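Long-range contact in thioesterase (Streptomyces sp. WAC02707, PDB 6VAP), which probably acts as a type II thioesterase of borrelidin biosynthesis, hydrolysing stalled or aberrant acyl groups from carrier proteins of the polyketide synthase: residues 109-123 with 186-199. Numbering follows the deposited sequence.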
loop_
_atom_site.group_PDB
_atom_site.type_symbol
_atom_site.label_atom_id
_atom_site.label_comp_id
_atom_site.label_asym_id
_atom_site.label_seq_id
_atom_site.Cartn_x
_atom_site.Cartn_y
_atom_site.Cartn_z
ATOM N N ARG A 109 -9.232 -0.072 8.238
ATOM C CA ARG A 109 -10.607 -0.227 8.671
ATOM C C ARG A 109 -10.776 -1.481 9.495
ATOM O O ARG A 109 -11.458 -1.455 10.522
ATOM C CB ARG A 109 -11.531 -0.287 7.450
ATOM C CG ARG A 109 -11.973 1.015 6.883
ATOM C CD ARG A 109 -12.856 0.792 5.638
ATOM N NE ARG A 109 -13.997 1.700 5.604
ATOM C CZ ARG A 109 -14.967 1.632 4.708
ATOM N NH1 ARG A 109 -14.941 0.681 3.784
ATOM N NH2 ARG A 109 -15.934 2.523 4.731
ATOM N N ARG A 110 -10.139 -2.582 9.073
ATOM C CA ARG A 110 -10.268 -3.847 9.797
ATOM C C ARG A 110 -9.496 -3.859 11.123
ATOM O O ARG A 110 -9.934 -4.471 12.104
ATOM C CB ARG A 110 -9.799 -4.966 8.874
ATOM C CG ARG A 110 -10.769 -5.256 7.759
ATOM C CD ARG A 110 -10.061 -5.840 6.551
ATOM N NE ARG A 110 -11.022 -6.371 5.557
ATOM C CZ ARG A 110 -11.640 -5.609 4.652
ATOM N NH1 ARG A 110 -11.446 -4.294 4.634
ATOM N NH2 ARG A 110 -12.471 -6.151 3.786
ATOM N N PHE A 111 -8.328 -3.225 11.167
ATOM C CA PHE A 111 -7.598 -3.118 12.421
ATOM C C PHE A 111 -8.420 -2.368 13.449
ATOM O O PHE A 111 -8.552 -2.824 14.588
ATOM C CB PHE A 111 -6.252 -2.436 12.197
ATOM C CG PHE A 111 -5.180 -3.365 11.693
ATOM C CD1 PHE A 111 -4.656 -4.360 12.519
ATOM C CD2 PHE A 111 -4.663 -3.217 10.431
ATOM C CE1 PHE A 111 -3.671 -5.201 12.090
ATOM C CE2 PHE A 111 -3.647 -4.057 9.978
ATOM C CZ PHE A 111 -3.161 -5.058 10.790
ATOM N N GLU A 112 -8.999 -1.227 13.050
ATOM C CA GLU A 112 -9.756 -0.397 13.977
ATOM C C GLU A 112 -11.012 -1.104 14.455
ATOM O O GLU A 112 -11.331 -1.054 15.645
ATOM C CB GLU A 112 -10.117 0.929 13.317
ATOM C CG GLU A 112 -8.896 1.794 12.951
ATOM C CD GLU A 112 -9.238 3.296 12.906
ATOM O OE1 GLU A 112 -10.452 3.652 12.975
ATOM O OE2 GLU A 112 -8.285 4.110 12.818
ATOM N N SER A 113 -11.737 -1.771 13.556
ATOM C CA SER A 113 -12.917 -2.512 14.001
ATOM C C SER A 113 -12.543 -3.614 14.986
ATOM O O SER A 113 -13.357 -4.014 15.831
ATOM C CB SER A 113 -13.644 -3.093 12.795
ATOM O OG SER A 113 -14.391 -2.069 12.140
ATOM N N ALA A 114 -11.313 -4.097 14.924
ATOM C CA ALA A 114 -10.836 -5.101 15.864
ATOM C C ALA A 114 -10.233 -4.484 17.118
ATOM O O ALA A 114 -9.686 -5.213 17.942
ATOM C CB ALA A 114 -9.822 -6.021 15.180
ATOM N N GLY A 115 -10.337 -3.166 17.282
ATOM C CA GLY A 115 -9.814 -2.466 18.437
ATOM C C GLY A 115 -8.325 -2.221 18.417
ATOM O O GLY A 115 -7.758 -1.852 19.450
ATOM N N ILE A 116 -7.687 -2.334 17.259
ATOM C CA ILE A 116 -6.239 -2.191 17.117
ATOM C C ILE A 116 -5.976 -0.817 16.524
ATOM O O ILE A 116 -6.189 -0.607 15.329
ATOM C CB ILE A 116 -5.626 -3.298 16.240
ATOM C CG1 ILE A 116 -6.005 -4.678 16.819
ATOM C CG2 ILE A 116 -4.126 -3.141 16.157
ATOM C CD1 ILE A 116 -5.509 -5.881 16.037
ATOM N N SER A 117 -5.479 0.099 17.347
ATOM C CA SER A 117 -5.160 1.442 16.903
ATOM C C SER A 117 -3.931 1.432 15.993
ATOM O O SER A 117 -3.013 0.611 16.150
ATOM C CB SER A 117 -4.904 2.341 18.114
ATOM O OG SER A 117 -3.832 1.842 18.885
ATOM N N LEU A 118 -3.918 2.375 15.044
ATOM C CA LEU A 118 -2.811 2.556 14.111
ATOM C C LEU A 118 -2.100 3.885 14.348
ATOM O O LEU A 118 -2.741 4.911 14.572
ATOM C CB LEU A 118 -3.300 2.514 12.661
ATOM C CG LEU A 118 -4.087 1.272 12.242
ATOM C CD1 LEU A 118 -4.565 1.406 10.795
ATOM C CD2 LEU A 118 -3.185 0.038 12.364
ATOM N N GLU A 119 -0.770 3.868 14.301
ATOM C CA GLU A 119 -0.014 5.108 14.462
ATOM C C GLU A 119 -0.232 6.044 13.280
ATOM O O GLU A 119 -0.360 7.263 13.450
ATOM C CB GLU A 119 1.472 4.787 14.618
ATOM C CG GLU A 119 1.784 3.890 15.791
ATOM C CD GLU A 119 1.232 4.427 17.108
ATOM O OE1 GLU A 119 1.477 5.614 17.416
ATOM O OE2 GLU A 119 0.566 3.653 17.832
ATOM N N ALA A 120 -0.221 5.500 12.073
ATOM C CA ALA A 120 -0.497 6.309 10.905
ATOM C C ALA A 120 -0.945 5.401 9.773
ATOM O O ALA A 120 -0.597 4.214 9.741
ATOM C CB ALA A 120 0.738 7.111 10.499
ATOM N N LEU A 121 -1.728 5.981 8.848
ATOM C CA LEU A 121 -2.008 5.382 7.547
ATOM C C LEU A 121 -1.366 6.307 6.508
ATOM O O LEU A 121 -1.793 7.461 6.353
ATOM C CB LEU A 121 -3.505 5.231 7.330
ATOM C CG LEU A 121 -3.895 4.856 5.919
ATOM C CD1 LEU A 121 -3.224 3.529 5.517
ATOM C CD2 LEU A 121 -5.415 4.792 5.761
ATOM N N LEU A 122 -0.300 5.836 5.830
ATOM C CA LEU A 122 0.387 6.588 4.778
ATOM C C LEU A 122 -0.071 6.046 3.425
ATOM O O LEU A 122 0.007 4.838 3.161
ATOM C CB LEU A 122 1.904 6.488 4.919
ATOM C CG LEU A 122 2.444 7.153 6.176
ATOM C CD1 LEU A 122 3.083 6.122 7.126
ATOM C CD2 LEU A 122 3.463 8.196 5.793
ATOM N N VAL A 123 -0.608 6.927 2.593
ATOM C CA VAL A 123 -1.199 6.543 1.318
ATOM C C VAL A 123 -0.593 7.398 0.218
ATOM O O VAL A 123 -0.563 8.624 0.312
ATOM C CB VAL A 123 -2.725 6.700 1.327
ATOM C CG1 VAL A 123 -3.355 5.540 2.153
ATOM C CG2 VAL A 123 -3.081 7.995 1.940
ATOM N N TYR A 186 -15.976 1.516 -2.924
ATOM C CA TYR A 186 -15.921 1.952 -1.542
ATOM C C TYR A 186 -17.290 1.744 -0.922
ATOM O O TYR A 186 -18.305 2.208 -1.443
ATOM C CB TYR A 186 -15.520 3.422 -1.473
ATOM C CG TYR A 186 -15.659 4.027 -0.098
ATOM C CD1 TYR A 186 -14.872 3.591 0.968
ATOM C CD2 TYR A 186 -16.554 5.050 0.132
ATOM C CE1 TYR A 186 -15.007 4.133 2.198
ATOM C CE2 TYR A 186 -16.684 5.622 1.377
ATOM C CZ TYR A 186 -15.896 5.164 2.412
ATOM O OH TYR A 186 -16.021 5.712 3.662
ATOM N N ARG A 187 -17.333 1.010 0.158
ATOM C CA ARG A 187 -18.578 0.890 0.909
ATOM C C ARG A 187 -18.478 1.787 2.125
ATOM O O ARG A 187 -17.594 1.557 2.941
ATOM C CB ARG A 187 -18.824 -0.550 1.339
ATOM C CG ARG A 187 -18.394 -1.557 0.296
ATOM C CD ARG A 187 -18.680 -2.975 0.753
ATOM N NE ARG A 187 -18.048 -3.960 -0.122
ATOM C CZ ARG A 187 -17.314 -4.988 0.297
ATOM N NH1 ARG A 187 -17.102 -5.188 1.592
ATOM N NH2 ARG A 187 -16.789 -5.822 -0.587
ATOM N N PRO A 188 -19.342 2.785 2.274
ATOM C CA PRO A 188 -19.241 3.686 3.431
ATOM C C PRO A 188 -19.286 2.922 4.748
ATOM O O PRO A 188 -20.000 1.924 4.892
ATOM C CB PRO A 188 -20.463 4.603 3.267
ATOM C CG PRO A 188 -20.783 4.575 1.818
ATOM C CD PRO A 188 -20.400 3.198 1.341
ATOM N N GLY A 189 -18.519 3.416 5.714
ATOM C CA GLY A 189 -18.479 2.860 7.044
ATOM C C GLY A 189 -17.972 3.889 8.036
ATOM O O GLY A 189 -17.785 5.071 7.712
ATOM N N PRO A 190 -17.736 3.460 9.273
ATOM C CA PRO A 190 -17.209 4.398 10.273
ATOM C C PRO A 190 -15.890 4.979 9.809
ATOM O O PRO A 190 -15.057 4.270 9.242
ATOM C CB PRO A 190 -17.026 3.536 11.523
ATOM C CG PRO A 190 -17.924 2.333 11.302
ATOM C CD PRO A 190 -17.925 2.098 9.809
ATOM N N LYS A 191 -15.721 6.284 10.015
ATOM C CA LYS A 191 -14.453 6.932 9.707
ATOM C C LYS A 191 -13.309 6.304 10.502
ATOM O O LYS A 191 -13.505 5.751 11.581
ATOM C CB LYS A 191 -14.515 8.432 10.031
ATOM C CG LYS A 191 -15.239 9.270 8.967
ATOM C CD LYS A 191 -15.057 10.765 9.279
ATOM C CE LYS A 191 -15.863 11.621 8.345
ATOM N NZ LYS A 191 -15.699 13.078 8.652
ATOM N N LEU A 192 -12.089 6.430 9.987
ATOM C CA LEU A 192 -10.934 6.040 10.791
ATOM C C LEU A 192 -10.691 7.059 11.918
ATOM O O LEU A 192 -11.218 8.170 11.923
ATOM C CB LEU A 192 -9.699 5.888 9.895
ATOM C CG LEU A 192 -9.787 4.806 8.815
ATOM C CD1 LEU A 192 -8.628 4.949 7.829
ATOM C CD2 LEU A 192 -9.794 3.399 9.389
ATOM N N ARG A 193 -9.899 6.749 12.917
ATOM C CA ARG A 193 -9.428 7.724 13.921
ATOM C C ARG A 193 -7.911 7.878 13.833
ATOM O O ARG A 193 -7.390 8.829 14.348
ATOM C CB ARG A 193 -9.836 7.282 15.326
ATOM C CG ARG A 193 -11.338 7.141 15.506
ATOM C CD ARG A 193 -11.703 6.451 16.803
ATOM N NE ARG A 193 -12.419 5.221 16.513
ATOM C CZ ARG A 193 -11.827 4.058 16.306
ATOM N NH1 ARG A 193 -10.516 3.963 16.451
ATOM N NH2 ARG A 193 -12.547 3.000 16.001
ATOM N N CYS A 194 -7.222 6.959 13.195
ATOM C CA CYS A 194 -5.760 7.018 13.112
ATOM C C CYS A 194 -5.385 8.148 12.188
ATOM O O CYS A 194 -6.062 8.407 11.268
ATOM C CB CYS A 194 -5.132 5.819 12.436
ATOM S SG CYS A 194 -5.673 5.647 10.727
ATOM N N PRO A 195 -4.157 8.997 12.318
ATOM C CA PRO A 195 -3.644 9.983 11.358
ATOM C C PRO A 195 -3.535 9.399 9.959
ATOM O O PRO A 195 -3.210 8.233 9.759
ATOM C CB PRO A 195 -2.267 10.345 11.920
ATOM C CG PRO A 195 -2.343 10.000 13.385
ATOM C CD PRO A 195 -3.253 8.812 13.467
ATOM N N ILE A 196 -3.838 10.218 8.974
ATOM C CA ILE A 196 -3.666 9.855 7.583
ATOM C C ILE A 196 -2.716 10.859 6.961
ATOM O O ILE A 196 -2.892 12.074 7.102
ATOM C CB ILE A 196 -4.999 9.834 6.823
ATOM C CG1 ILE A 196 -5.849 8.643 7.262
ATOM C CG2 ILE A 196 -4.708 9.695 5.269
ATOM C CD1 ILE A 196 -7.183 8.509 6.555
ATOM N N HIS A 197 -1.669 10.358 6.330
ATOM C CA HIS A 197 -0.701 11.195 5.637
ATOM C C HIS A 197 -0.728 10.781 4.177
ATOM O O HIS A 197 -0.382 9.647 3.838
ATOM C CB HIS A 197 0.716 11.076 6.214
ATOM C CG HIS A 197 1.654 12.145 5.719
ATOM N ND1 HIS A 197 2.750 12.570 6.437
ATOM C CD2 HIS A 197 1.658 12.881 4.576
ATOM C CE1 HIS A 197 3.385 13.515 5.766
ATOM N NE2 HIS A 197 2.748 13.717 4.627
ATOM N N ALA A 198 -1.128 11.692 3.314
ATOM C CA ALA A 198 -1.253 11.406 1.902
ATOM C C ALA A 198 -0.044 11.977 1.181
ATOM O O ALA A 198 0.465 13.046 1.536
ATOM C CB ALA A 198 -2.536 12.013 1.374
ATOM N N LEU A 199 0.408 11.267 0.158
ATOM C CA LEU A 199 1.591 11.645 -0.603
ATOM C C LEU A 199 1.274 11.497 -2.084
ATOM O O LEU A 199 0.760 10.455 -2.509
ATOM C CB LEU A 199 2.791 10.777 -0.229
ATOM C CG LEU A 199 2.991 10.544 1.264
ATOM C CD1 LEU A 199 3.996 9.447 1.450
ATOM C CD2 LEU A 199 3.451 11.801 1.996
HETATM O O HOH W 1 -15.081 4.232 6.342
HETATM O O HOH W 2 -9.947 1.231 17.295
HETATM O O HOH W 3 -12.809 2.881 12.320
#
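Glu-112, buried near the end of helix 99-113, turns its carboxylate onto the backbone of the loop entering strand 196-201. OE2 accepts from Arg-193 N (3.1 Å, 157°) and Cys-194 N; the Arg-193 N-H is bifurcated, reaching OE1 less straight (140°), and both oxygens use syn lone pairs. A flat two-oxygen acceptor suits successive backbone amides. The Arg-193 guanidinium, bent back at chi3 (-118°), lays one face over OE1, its NH1 3.5 Å away: a salt bridge of charges alone. A water also donates to OE1.

Three residues earlier, Arg-109, long and rich in donors, takes the carbonyl oxygen of Arg-187 end-on and in its guanidinium plane, NH1 and NH2 both donating (NH2 at 2.6 Å), while Tyr-186 CE1 lies over one face. Branched Leu-192 packs CD2 on the Glu-112 carboxyl carbon and CD1 on Leu-121 CD2 (3.8 Å), touching both helix and strand.

Beyond, strands 120-123 and 196-199 pair in parallel, from Leu-121 N to Pro-195 O (2.8 Å) through to Leu-199 N to Val-123 O. Strands 92-97 and 223-228 flank them, as in an alpha/beta-hydrolase sheet. Loop amides and the arginine should stabilise Glu-112 as an anion, compensating its burial where helix, loop and sheet join.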